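Local coordinates for protein putative sulfatase yidJ (Bacteroides fragilis, PDB 2QZU) that probably acts as a metal-dependent sulfatase, an arylsulfatase-type hydrolase of the alkaline phosphatase clan, at residues Q25-L30 / K219-L224; L302-I307 / S341-I346. One frame throughout, in Å; residues are numbered along the deposited sequence.

Interaction 1: residues Q25-L30 / K219-L224; sequences QPTPNL and KQPFAL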
loop_
_atom_site.group_PDB
_atom_site.type_symbol
_atom_site.label_atom_id
_atom_site.label_comp_id
_atom_site.label_asym_id
_atom_site.label_seq_id
_atom_site.Cartn_x
_atom_site.Cartn_y
_atom_site.Cartn_z
ATOM N N GLN A 25 -15.999 42.132 17.565
ATOM C CA GLN A 25 -16.041 41.316 18.772
ATOM C C GLN A 25 -14.816 41.662 19.616
ATOM O O GLN A 25 -13.740 41.922 19.077
ATOM C CB GLN A 25 -16.033 39.825 18.417
ATOM C CG GLN A 25 -17.323 39.325 17.779
ATOM C CD GLN A 25 -18.530 39.490 18.690
ATOM O OE1 GLN A 25 -18.977 40.606 18.955
ATOM N NE2 GLN A 25 -19.058 38.375 19.179
ATOM N N PRO A 26 -14.963 41.676 20.951
ATOM C CA PRO A 26 -13.843 42.003 21.846
ATOM C C PRO A 26 -12.733 40.947 21.944
ATOM O O PRO A 26 -11.669 41.209 22.511
ATOM C CB PRO A 26 -14.540 42.263 23.181
ATOM C CG PRO A 26 -15.704 41.337 23.128
ATOM C CD PRO A 26 -16.212 41.507 21.716
ATOM N N THR A 27 -12.990 39.759 21.401
ATOM C CA THR A 27 -12.002 38.680 21.385
ATOM C C THR A 27 -11.983 38.125 19.959
ATOM O O THR A 27 -13.016 38.058 19.299
ATOM C CB THR A 27 -12.339 37.564 22.405
ATOM O OG1 THR A 27 -13.623 37.006 22.117
ATOM C CG2 THR A 27 -12.343 38.131 23.816
ATOM N N PRO A 28 -10.806 37.715 19.471
ATOM C CA PRO A 28 -10.679 37.185 18.109
ATOM C C PRO A 28 -11.159 35.765 17.827
ATOM O O PRO A 28 -11.364 34.963 18.737
ATOM C CB PRO A 28 -9.191 37.335 17.836
ATOM C CG PRO A 28 -8.597 36.991 19.181
ATOM C CD PRO A 28 -9.490 37.767 20.140
ATOM N N ASN A 29 -11.339 35.472 16.544
ATOM C CA ASN A 29 -11.744 34.140 16.114
ATOM C C ASN A 29 -10.460 33.335 16.035
ATOM O O ASN A 29 -9.368 33.887 16.153
ATOM C CB ASN A 29 -12.374 34.188 14.725
ATOM C CG ASN A 29 -13.544 35.136 14.655
ATOM O OD1 ASN A 29 -13.573 36.042 13.821
ATOM N ND2 ASN A 29 -14.514 34.938 15.535
ATOM N N LEU A 30 -10.594 32.033 15.827
ATOM C CA LEU A 30 -9.434 31.167 15.715
ATOM C C LEU A 30 -9.663 30.112 14.647
ATOM O O LEU A 30 -10.685 29.428 14.646
ATOM C CB LEU A 30 -9.146 30.463 17.049
ATOM C CG LEU A 30 -8.152 29.291 17.020
ATOM C CD1 LEU A 30 -6.745 29.787 16.689
ATOM C CD2 LEU A 30 -8.164 28.588 18.372
ATOM N N LYS A 219 -22.034 37.465 14.578
ATOM C CA LYS A 219 -22.873 37.658 15.757
ATOM C C LYS A 219 -22.191 37.117 17.010
ATOM O O LYS A 219 -22.533 37.496 18.131
ATOM C CB LYS A 219 -24.233 36.977 15.568
ATOM C CG LYS A 219 -24.163 35.473 15.410
ATOM C CD LYS A 219 -25.554 34.871 15.309
ATOM C CE LYS A 219 -25.480 33.368 15.107
ATOM N NZ LYS A 219 -26.830 32.746 15.037
ATOM N N GLN A 220 -21.221 36.230 16.811
ATOM C CA GLN A 220 -20.475 35.635 17.914
ATOM C C GLN A 220 -19.108 35.197 17.401
ATOM O O GLN A 220 -18.913 35.055 16.196
ATOM C CB GLN A 220 -21.223 34.416 18.463
ATOM C CG GLN A 220 -21.504 33.343 17.419
ATOM C CD GLN A 220 -22.269 32.162 17.984
ATOM O OE1 GLN A 220 -21.756 31.415 18.817
ATOM N NE2 GLN A 220 -23.505 31.989 17.535
ATOM N N PRO A 221 -18.135 35.002 18.304
ATOM C CA PRO A 221 -16.823 34.569 17.818
ATOM C C PRO A 221 -16.891 33.081 17.473
ATOM O O PRO A 221 -17.843 32.393 17.850
ATOM C CB PRO A 221 -15.900 34.819 19.011
ATOM C CG PRO A 221 -16.634 35.851 19.836
ATOM C CD PRO A 221 -18.063 35.404 19.720
ATOM N N PHE A 222 -15.892 32.586 16.753
ATOM C CA PHE A 222 -15.856 31.169 16.418
ATOM C C PHE A 222 -14.433 30.630 16.456
ATOM O O PHE A 222 -13.459 31.380 16.345
ATOM C CB PHE A 222 -16.459 30.904 15.028
ATOM C CG PHE A 222 -15.613 31.397 13.881
ATOM C CD1 PHE A 222 -15.717 32.712 13.434
ATOM C CD2 PHE A 222 -14.727 30.538 13.234
ATOM C CE1 PHE A 222 -14.953 33.165 12.353
ATOM C CE2 PHE A 222 -13.959 30.981 12.153
ATOM C CZ PHE A 222 -14.073 32.298 11.712
ATOM N N ALA A 223 -14.333 29.319 16.642
ATOM C CA ALA A 223 -13.058 28.619 16.655
ATOM C C ALA A 223 -13.271 27.400 15.772
ATOM O O ALA A 223 -14.227 26.647 15.964
ATOM C CB ALA A 223 -12.684 28.184 18.077
ATOM N N LEU A 224 -12.395 27.217 14.793
ATOM C CA LEU A 224 -12.499 26.078 13.894
ATOM C C LEU A 224 -11.152 25.392 13.762
ATOM O O LEU A 224 -10.125 26.047 13.573
ATOM C CB LEU A 224 -12.975 26.526 12.502
ATOM C CG LEU A 224 -12.952 25.470 11.384
ATOM C CD1 LEU A 224 -14.069 24.464 11.609
ATOM C CD2 LEU A 224 -13.118 26.141 10.019
#

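Interaction 2: residues L302-I307 / S341-I346; sequences LFDNTI and SWPDQI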
loop_
_atom_site.group_PDB
_atom_site.type_symbol
_atom_site.label_atom_id
_atom_site.label_comp_id
_atom_site.label_asym_id
_atom_site.label_seq_id
_atom_site.Cartn_x
_atom_site.Cartn_y
_atom_site.Cartn_z
ATOM N N LEU A 302 -13.192 37.970 7.524
ATOM C CA LEU A 302 -12.928 37.255 8.767
ATOM C C LEU A 302 -11.463 36.848 8.881
ATOM O O LEU A 302 -11.139 35.889 9.579
ATOM C CB LEU A 302 -13.794 35.996 8.843
ATOM C CG LEU A 302 -15.317 36.145 8.870
ATOM C CD1 LEU A 302 -15.982 34.769 8.768
ATOM C CD2 LEU A 302 -15.724 36.849 10.153
ATOM N N PHE A 303 -10.580 37.561 8.189
ATOM C CA PHE A 303 -9.161 37.231 8.233
ATOM C C PHE A 303 -8.391 38.141 9.183
ATOM O O PHE A 303 -7.558 37.675 9.961
ATOM C CB PHE A 303 -8.536 37.322 6.834
ATOM C CG PHE A 303 -7.076 36.938 6.795
ATOM C CD1 PHE A 303 -6.681 35.625 7.038
ATOM C CD2 PHE A 303 -6.096 37.894 6.532
ATOM C CE1 PHE A 303 -5.333 35.270 7.024
ATOM C CE2 PHE A 303 -4.742 37.550 6.517
ATOM C CZ PHE A 303 -4.360 36.233 6.762
ATOM N N ASP A 304 -8.676 39.437 9.126
ATOM C CA ASP A 304 -7.972 40.397 9.965
ATOM C C ASP A 304 -8.114 40.200 11.465
ATOM O O ASP A 304 -7.146 40.396 12.205
ATOM C CB ASP A 304 -8.386 41.829 9.618
ATOM C CG ASP A 304 -7.965 42.236 8.227
ATOM O OD1 ASP A 304 -7.071 41.575 7.654
ATOM O OD2 ASP A 304 -8.521 43.229 7.712
ATOM N N ASN A 305 -9.308 39.850 11.937
ATOM C CA ASN A 305 -9.465 39.665 13.375
ATOM C C ASN A 305 -9.644 38.214 13.754
ATOM O O ASN A 305 -10.473 37.865 14.598
ATOM C CB ASN A 305 -10.630 40.483 13.933
ATOM C CG ASN A 305 -10.570 40.593 15.447
ATOM O OD1 ASN A 305 -9.509 40.887 16.012
ATOM N ND2 ASN A 305 -11.697 40.359 16.112
ATOM N N THR A 306 -8.854 37.371 13.101
ATOM C CA THR A 306 -8.866 35.944 13.355
ATOM C C THR A 306 -7.422 35.498 13.471
ATOM O O THR A 306 -6.571 35.916 12.689
ATOM C CB THR A 306 -9.508 35.161 12.194
ATOM O OG1 THR A 306 -10.902 35.474 12.113
ATOM C CG2 THR A 306 -9.332 33.652 12.403
ATOM N N ILE A 307 -7.139 34.677 14.471
ATOM C CA ILE A 307 -5.794 34.153 14.622
ATOM C C ILE A 307 -5.788 32.885 13.781
ATOM O O ILE A 307 -6.564 31.966 14.036
ATOM C CB ILE A 307 -5.485 33.780 16.082
ATOM C CG1 ILE A 307 -5.494 35.037 16.955
ATOM C CG2 ILE A 307 -4.129 33.072 16.162
ATOM C CD1 ILE A 307 -5.428 34.749 18.440
ATOM N N SER A 341 -0.896 34.117 11.959
ATOM C CA SER A 341 -1.243 35.441 11.478
ATOM C C SER A 341 -2.426 35.978 12.269
ATOM O O SER A 341 -3.283 35.225 12.724
ATOM C CB SER A 341 -1.594 35.411 9.985
ATOM O OG SER A 341 -2.800 34.708 9.749
ATOM N N TRP A 342 -2.443 37.295 12.437
ATOM C CA TRP A 342 -3.504 38.007 13.140
ATOM C C TRP A 342 -3.222 39.466 12.800
ATOM O O TRP A 342 -2.694 40.221 13.619
ATOM C CB TRP A 342 -3.418 37.781 14.656
ATOM C CG TRP A 342 -4.569 38.405 15.412
ATOM C CD1 TRP A 342 -5.728 38.900 14.880
ATOM C CD2 TRP A 342 -4.670 38.591 16.830
ATOM N NE1 TRP A 342 -6.543 39.384 15.879
ATOM C CE2 TRP A 342 -5.918 39.206 17.086
ATOM C CE3 TRP A 342 -3.826 38.295 17.912
ATOM C CZ2 TRP A 342 -6.343 39.532 18.379
ATOM C CZ3 TRP A 342 -4.252 38.619 19.199
ATOM C CH2 TRP A 342 -5.501 39.232 19.420
ATOM N N PRO A 343 -3.559 39.871 11.565
ATOM C CA PRO A 343 -3.350 41.229 11.059
ATOM C C PRO A 343 -3.713 42.361 12.017
ATOM O O PRO A 343 -2.952 43.312 12.172
ATOM C CB PRO A 343 -4.188 41.250 9.787
ATOM C CG PRO A 343 -4.053 39.849 9.290
ATOM C CD PRO A 343 -4.256 39.045 10.561
ATOM N N ASP A 344 -4.869 42.255 12.663
ATOM C CA ASP A 344 -5.309 43.299 13.585
ATOM C C ASP A 344 -4.363 43.571 14.752
ATOM O O ASP A 344 -4.310 44.694 15.255
ATOM C CB ASP A 344 -6.699 42.969 14.139
ATOM C CG ASP A 344 -7.822 43.381 13.200
ATOM O OD1 ASP A 344 -7.533 43.930 12.114
ATOM O OD2 ASP A 344 -9.000 43.160 13.555
ATOM N N GLN A 345 -3.606 42.566 15.179
ATOM C CA GLN A 345 -2.719 42.753 16.323
ATOM C C GLN A 345 -1.244 42.442 16.127
ATOM O O GLN A 345 -0.417 42.843 16.944
ATOM C CB GLN A 345 -3.230 41.931 17.507
ATOM C CG GLN A 345 -4.480 42.491 18.151
ATOM C CD GLN A 345 -4.254 43.878 18.707
ATOM O OE1 GLN A 345 -3.281 44.118 19.421
ATOM N NE2 GLN A 345 -5.153 44.800 18.387
ATOM N N ILE A 346 -0.909 41.730 15.060
ATOM C CA ILE A 346 0.479 41.364 14.830
ATOM C C ILE A 346 1.029 41.833 13.492
ATOM O O ILE A 346 0.510 41.478 12.432
ATOM C CB ILE A 346 0.660 39.837 14.930
ATOM C CG1 ILE A 346 0.140 39.345 16.282
ATOM C CG2 ILE A 346 2.125 39.473 14.781
ATOM C CD1 ILE A 346 0.157 37.840 16.435
HETATM O O HOH W 1 -5.208 35.946 10.371
#

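Interaction 1: residues Q25-L30 / K219-L224
L30 and A223 form a parallel beta bridge, their CA atoms 4.5 Å apart, where strands 29-35 and 222-228 begin side by side in the central mixed sheet of the sulfatase fold. The bonding has the staggered pattern of a parallel pair: L30 straddles A223, its N donating to F222 O (3.0 Å) and its O accepting from L224 N (2.8 Å). A223 itself turns its own backbone bonds to N126 and G128 of strand 126-130. L30 and A223 project to the same face of the sheet, CB near CB, and helix 116-122 packs there through W116 and L120.

N29, one residue earlier, meets the ring of F222. Its CB stands over one ring face, 3.9 Å from the centroid and 21° off the normal, a CH-pi contact displaced toward the rim. F222 CG sits between its own backbone N and carbonyl carbon (chi1 71°); the end of the side chain comes nearer to 25-30 than its CB direction alone would indicate. Y211 of helix 200-213 also touches F222.

Before the strands begin, P221 takes over the packing. The pyrrolidine ring presents CG to T27 OG1, a loose contact at 4.0 Å, while that hydroxyl hydrogen-bonds to Y125 OH. Q25, bent at chi2, crosses the proline at about a right angle, bringing its terminal NE2 to 3.2 Å from P221 CD and 3.3 Å from Q220 CA.

Interaction 2: residues L302-I307 / S341-I346
S341 OG approaches the F303 ring obliquely, 3.7 Å from CZ, and shares a water with T306 O: the water, 2.8 Å from S341 OG, is hydrogen-bonded to both oxygens. The same water sits above one face of the F303 ring, near its rim. S341 O receives a CA-H contact from I307.

W342 follows, and its indole is met on both faces and at an edge. I307 CG1 lies over one face, 4.0 Å from the five-membered ring centroid; Q345 CB covers the opposite one. In the ring plane, NE1 gives N305 OD1 a straight but weak hydrogen bond (3.3 Å), the amide being turned 39° from the indole. D304 O also lies at this edge, near CD1.

Here the loop leaving strand 338-341, which runs antiparallel to 306-311 in the central sulfatase sheet, folds against the type I turn F303-T306 that leads into the latter strand. P343 CG lies 3.7 Å from F303 CE2, the two side chains crossing at about a right angle, and P343 CB is 3.6 Å from D304 OD1.

D344 N donates to D304 O (3.0 Å), tilted 24° from the carbonyl plane. The D344 carboxylate lies against the turn: OD1 faces D304 CB, and OD2, salt-bridged to K24, is 3.2 Å from N305 CB.

The two contacts, with centres 11 Å apart, occupy neighbouring parts of one mixed sheet, in which strands 222-228, 29-35 and 306-311 are consecutive. Interaction 1 pairs the first two; interaction 2 packs the loop after strand 338-341 on the turn entering the third. They meet through N29, whose backbone O lies 2.9 Å from I307 N and whose N lies 3.2 Å from N305 O, both probable hydrogen bonds. W342 further touches P28. Along the chain interaction 1 closes before interaction 2 opens; in the sheet, the early strand 29-35 lies between the much later strands 222-228 and 306-311, and the N29 bonds join the two contacts.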